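Local coordinates for protein chorismate synthase (Campylobacter jejuni, PDB 1SQ1) that probably catalyses the anti-1,4-elimination of phosphate from 5-enolpyruvylshikimate-3-phosphate to give chorismate, using reduced FMN as cofactor, at residues Q40-K45 against M335-L340; E166-E171 against F179-K184. All blocks are in the same frame, centred on the assembly; numbering follows the deposited sequence.

Interaction 1 of 2, residues Q40-K45 against M335-L340; sequences QNELDK and MVRLVL
A single salt bridge between Glu42 and Arg337 joins two helices that are otherwise well separated, helix 36-45 near the N terminus and the long helix 325-346 near the C-terminal end. The evidence for a bridge rather than helix packing is the spacing: the nearest CA atoms, those of Glu42 and Arg337, are 12.3 Å apart, and only 67 Å² of surface is buried. The CB atoms of both residues are directed toward the other segment, and the side chains reach from opposite directions into the gap. Arg337 NH2 lies 2.8 Å from Glu42 OE1, but the N-H...O angle of 118° makes the hydrogen-bond component weak. OE1 comes to the edge of the guanidinium, near its plane, while the carboxylate is turned 61° from that plane, so the pairing runs through one oxygen and one nitrogen.

In this chorismate synthase fold the arginine starts from a helix packed among others: its side chain also touches Ala139 and Leu142 of helix 128-143, while Val336 beside it lies against strand 205-212. The Arg337 chain bends at chi2 (95°) and again at chi3, turning its NH2 to Glu42. Lys45 NZ stands 4.8 Å from Glu42 OE1, a second positive charge that would probably favour the ionised carboxylate. The side chain of Glu42 is about 8 Å from that of Arg46, a predicted NADP(+)-binding residue.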
# COMPACT_ATOMS: atom_id res chain seq x y z
N GLN A 40 -20.72 2.57 -21.84
CA GLN A 40 -21.30 3.80 -22.35
C GLN A 40 -22.70 4.05 -21.81
O GLN A 40 -23.09 5.19 -21.58
CB GLN A 40 -21.32 3.78 -23.87
CG GLN A 40 -21.68 5.11 -24.48
CD GLN A 40 -20.71 6.21 -24.07
OE1 GLN A 40 -19.51 6.14 -24.38
NE2 GLN A 40 -21.21 7.23 -23.38
N ASN A 41 -23.47 2.98 -21.60
CA ASN A 41 -24.83 3.14 -21.08
C ASN A 41 -24.84 3.59 -19.64
O ASN A 41 -25.61 4.46 -19.25
CB ASN A 41 -25.63 1.85 -21.20
CG ASN A 41 -26.03 1.55 -22.62
OD1 ASN A 41 -26.42 2.44 -23.36
ND2 ASN A 41 -25.95 0.28 -23.00
N GLU A 42 -23.98 2.98 -18.83
CA GLU A 42 -23.93 3.33 -17.43
C GLU A 42 -23.59 4.80 -17.28
O GLU A 42 -24.18 5.50 -16.45
CB GLU A 42 -22.88 2.48 -16.71
CG GLU A 42 -23.22 2.23 -15.25
CD GLU A 42 -24.44 1.32 -15.08
OE1 GLU A 42 -24.88 1.12 -13.94
OE2 GLU A 42 -24.94 0.79 -16.09
N LEU A 43 -22.65 5.28 -18.09
CA LEU A 43 -22.27 6.68 -18.02
C LEU A 43 -23.47 7.59 -18.31
O LEU A 43 -23.55 8.71 -17.79
CB LEU A 43 -21.12 6.99 -18.99
CG LEU A 43 -19.71 6.64 -18.52
CD1 LEU A 43 -18.71 6.97 -19.61
CD2 LEU A 43 -19.38 7.41 -17.26
N ASP A 44 -24.42 7.10 -19.11
CA ASP A 44 -25.60 7.88 -19.46
C ASP A 44 -26.64 7.92 -18.34
O ASP A 44 -27.56 8.74 -18.37
CB ASP A 44 -26.25 7.35 -20.75
CG ASP A 44 -25.36 7.55 -21.98
OD1 ASP A 44 -24.63 8.57 -22.04
OD2 ASP A 44 -25.41 6.72 -22.90
N LYS A 45 -26.49 7.03 -17.36
CA LYS A 45 -27.42 7.00 -16.24
C LYS A 45 -27.18 8.19 -15.32
O LYS A 45 -28.13 8.85 -14.89
CB LYS A 45 -27.29 5.69 -15.45
CG LYS A 45 -28.19 4.57 -15.95
CD LYS A 45 -28.34 3.48 -14.90
CE LYS A 45 -29.41 2.47 -15.29
NZ LYS A 45 -29.61 1.43 -14.25
N MSE A 335 -19.14 2.29 -7.09
CA MSE A 335 -18.27 2.06 -5.96
C MSE A 335 -18.41 0.66 -5.36
O MSE A 335 -17.41 0.01 -5.06
CB MSE A 335 -18.50 3.10 -4.85
CG MSE A 335 -18.13 4.52 -5.21
SE MSE A 335 -16.37 4.71 -6.01
CE MSE A 335 -15.24 4.20 -4.52
N VAL A 336 -19.65 0.20 -5.18
CA VAL A 336 -19.84 -1.13 -4.61
C VAL A 336 -19.33 -2.16 -5.61
O VAL A 336 -18.92 -3.26 -5.24
CB VAL A 336 -21.31 -1.40 -4.29
CG1 VAL A 336 -21.47 -2.82 -3.79
CG2 VAL A 336 -21.80 -0.42 -3.23
N ARG A 337 -19.33 -1.78 -6.88
CA ARG A 337 -18.85 -2.65 -7.93
C ARG A 337 -17.35 -2.82 -7.74
O ARG A 337 -16.88 -3.94 -7.54
CB ARG A 337 -19.12 -2.03 -9.29
CG ARG A 337 -19.69 -2.98 -10.30
CD ARG A 337 -21.21 -2.90 -10.36
NE ARG A 337 -21.68 -1.79 -11.19
CZ ARG A 337 -22.88 -1.79 -11.79
NH1 ARG A 337 -23.68 -2.85 -11.66
NH2 ARG A 337 -23.27 -0.75 -12.52
N LEU A 338 -16.62 -1.70 -7.80
CA LEU A 338 -15.16 -1.72 -7.64
C LEU A 338 -14.72 -2.55 -6.44
O LEU A 338 -13.85 -3.41 -6.55
CB LEU A 338 -14.63 -0.30 -7.51
CG LEU A 338 -14.68 0.58 -8.77
CD1 LEU A 338 -14.71 2.02 -8.34
CD2 LEU A 338 -13.48 0.33 -9.68
N VAL A 339 -15.33 -2.30 -5.29
CA VAL A 339 -14.97 -3.05 -4.10
C VAL A 339 -15.13 -4.56 -4.33
O VAL A 339 -14.15 -5.30 -4.24
CB VAL A 339 -15.82 -2.63 -2.90
CG1 VAL A 339 -15.40 -3.40 -1.66
CG2 VAL A 339 -15.69 -1.14 -2.66
N LEU A 340 -16.35 -5.01 -4.63
CA LEU A 340 -16.59 -6.45 -4.85
C LEU A 340 -15.63 -7.08 -5.86
O LEU A 340 -15.11 -8.17 -5.62
CB LEU A 340 -18.03 -6.71 -5.28
CG LEU A 340 -19.06 -6.66 -4.14
CD1 LEU A 340 -20.43 -6.89 -4.70
CD2 LEU A 340 -18.71 -7.68 -3.07

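Interaction 2 of 2, residues E166-E171 against F179-K184; sequences EEFDFE and FCLDPK
Asp169 N donates to Leu181 O across 2.8 Å, and the N-H...O angle of 153° supports a sound backbone hydrogen bond. The same carbonyl oxygen receives a CA-H...O contact from Phe168, with Phe168 CA 3.3 Å from Leu181 O, and it also lies at the edge of the Phe168 ring, in its plane. One acceptor is thus approached by two successive residues of 166-171.

Leu181 carries most of the apolar contact, touching two phenylalanines with different branches. Its CB meets the CB of Phe168 at 3.4 Å, the two side chains crossing at about a right angle, while its CD1 branch leans on the base of the same ring. The CD2 branch serves the other phenylalanine: it stands over one face of the Phe170 ring, 4.0 Å from the centroid and 13° off the normal, which meets the geometry of a CH-pi contact. Although the CB of Phe170 is directed away from 179-184, chi1 of -87° sets CG beside the backbone N, and the ring swings back so that one face meets CD2.

Structurally, the contact joins the start of helix 170-175 to the loop that follows the helix. Asp169 is the N-cap of helix 170-175, its OD1 accepting from Phe172 N, with CG anti to the backbone N. Both segments pack on the antiparallel sheet that includes strands 148-156 and 205-212: Leu181 makes backbone hydrogen bonds with Val153 and touches Phe208, and the Phe168 ring meets those of Phe154 and Phe208. Pro183 CD approaches Asp169 CB at 4.3 Å.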
# COMPACT_ATOMS: atom_id res chain seq x y z
N GLU A 166 -36.36 -6.39 0.36
CA GLU A 166 -36.51 -7.25 -0.82
C GLU A 166 -37.89 -7.04 -1.46
O GLU A 166 -38.45 -7.96 -2.05
CB GLU A 166 -36.32 -8.72 -0.42
CG GLU A 166 -35.09 -9.01 0.49
CD GLU A 166 -33.74 -9.03 -0.23
OE1 GLU A 166 -33.54 -8.20 -1.14
OE2 GLU A 166 -32.87 -9.86 0.14
N GLU A 167 -38.43 -5.83 -1.34
CA GLU A 167 -39.74 -5.49 -1.89
C GLU A 167 -39.71 -4.28 -2.82
O GLU A 167 -40.68 -4.00 -3.52
CB GLU A 167 -40.72 -5.24 -0.75
CG GLU A 167 -42.17 -5.25 -1.18
CD GLU A 167 -43.11 -5.24 0.00
OE1 GLU A 167 -42.96 -6.11 0.89
OE2 GLU A 167 -44.00 -4.36 0.04
N PHE A 168 -38.60 -3.56 -2.80
CA PHE A 168 -38.43 -2.39 -3.65
C PHE A 168 -38.42 -2.85 -5.10
O PHE A 168 -37.79 -3.84 -5.44
CB PHE A 168 -37.12 -1.66 -3.33
CG PHE A 168 -37.08 -1.04 -1.95
CD1 PHE A 168 -36.25 -1.56 -0.96
CD2 PHE A 168 -37.84 0.08 -1.66
CE1 PHE A 168 -36.19 -0.96 0.30
CE2 PHE A 168 -37.79 0.67 -0.40
CZ PHE A 168 -36.96 0.15 0.57
N ASP A 169 -39.11 -2.10 -5.96
CA ASP A 169 -39.20 -2.46 -7.37
C ASP A 169 -38.03 -1.97 -8.20
O ASP A 169 -37.99 -0.81 -8.60
CB ASP A 169 -40.49 -1.92 -7.96
CG ASP A 169 -40.91 -2.67 -9.20
OD1 ASP A 169 -40.04 -2.90 -10.08
OD2 ASP A 169 -42.11 -3.03 -9.30
N PHE A 170 -37.09 -2.86 -8.49
CA PHE A 170 -35.93 -2.50 -9.29
C PHE A 170 -36.32 -2.41 -10.76
O PHE A 170 -35.68 -1.70 -11.54
CB PHE A 170 -34.81 -3.52 -9.10
CG PHE A 170 -33.92 -3.21 -7.94
CD1 PHE A 170 -32.90 -2.28 -8.07
CD2 PHE A 170 -34.12 -3.83 -6.71
CE1 PHE A 170 -32.10 -1.97 -6.99
CE2 PHE A 170 -33.32 -3.52 -5.62
CZ PHE A 170 -32.30 -2.59 -5.76
N GLU A 171 -37.35 -3.14 -11.14
CA GLU A 171 -37.82 -3.11 -12.52
C GLU A 171 -38.31 -1.69 -12.77
O GLU A 171 -37.96 -1.05 -13.76
CB GLU A 171 -38.95 -4.13 -12.69
CG GLU A 171 -38.51 -5.57 -12.46
CD GLU A 171 -37.96 -6.23 -13.73
OE1 GLU A 171 -38.77 -6.46 -14.66
OE2 GLU A 171 -36.74 -6.52 -13.78
N PHE A 179 -34.92 6.70 -10.56
CA PHE A 179 -34.56 5.41 -9.98
C PHE A 179 -35.40 5.03 -8.76
O PHE A 179 -34.94 4.30 -7.88
CB PHE A 179 -33.07 5.40 -9.60
CG PHE A 179 -32.16 5.91 -10.69
CD1 PHE A 179 -31.38 7.05 -10.49
CD2 PHE A 179 -32.11 5.27 -11.93
CE1 PHE A 179 -30.57 7.55 -11.51
CE2 PHE A 179 -31.30 5.76 -12.95
CZ PHE A 179 -30.53 6.90 -12.74
N CYS A 180 -36.64 5.52 -8.72
CA CYS A 180 -37.56 5.23 -7.63
C CYS A 180 -37.73 3.72 -7.43
O CYS A 180 -37.83 2.98 -8.40
CB CYS A 180 -38.92 5.87 -7.93
SG CYS A 180 -40.19 5.61 -6.66
N LEU A 181 -37.75 3.28 -6.17
CA LEU A 181 -37.92 1.86 -5.83
C LEU A 181 -39.30 1.57 -5.23
O LEU A 181 -39.62 0.42 -4.93
CB LEU A 181 -36.84 1.40 -4.84
CG LEU A 181 -35.39 1.38 -5.32
CD1 LEU A 181 -34.48 0.97 -4.18
CD2 LEU A 181 -35.25 0.41 -6.48
N ASP A 182 -40.10 2.61 -5.04
CA ASP A 182 -41.44 2.50 -4.49
C ASP A 182 -42.35 3.31 -5.41
O ASP A 182 -42.45 4.52 -5.28
CB ASP A 182 -41.50 3.08 -3.07
CG ASP A 182 -42.72 2.59 -2.29
OD1 ASP A 182 -42.95 3.05 -1.15
OD2 ASP A 182 -43.45 1.74 -2.83
N PRO A 183 -43.02 2.64 -6.37
CA PRO A 183 -43.92 3.29 -7.33
C PRO A 183 -45.05 4.13 -6.74
O PRO A 183 -45.63 4.98 -7.42
CB PRO A 183 -44.43 2.12 -8.17
CG PRO A 183 -44.39 0.97 -7.19
CD PRO A 183 -43.06 1.18 -6.51
N LYS A 184 -45.35 3.89 -5.47
CA LYS A 184 -46.41 4.62 -4.78
C LYS A 184 -45.95 6.02 -4.35
O LYS A 184 -46.76 6.91 -4.09
CB LYS A 184 -46.88 3.81 -3.57
CG LYS A 184 -47.88 4.53 -2.67
CD LYS A 184 -49.18 4.91 -3.39
CE LYS A 184 -50.17 5.57 -2.42
NZ LYS A 184 -51.51 5.80 -3.00

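Overall arrangement
From the N terminus, the chain first forms helix 36-45, whose partner in interaction 1 arrives only with helix 325-346, so that contact closes a loop of 289 residues. Interaction 2 falls wholly within this span and closes a short loop of seven residues that holds the rest of helix 170-175; the two loops nest and do not cross. Interaction 1 ties an early helix to a late one, whereas interaction 2 ties the two flanks of a single short helix beside the sheet containing strands 148-156 and 205-212. Their centres are 19 Å apart, yet they touch: Lys45 O is 3.8 Å from Phe179 CZ, and Phe179 also packs on helix 325-346.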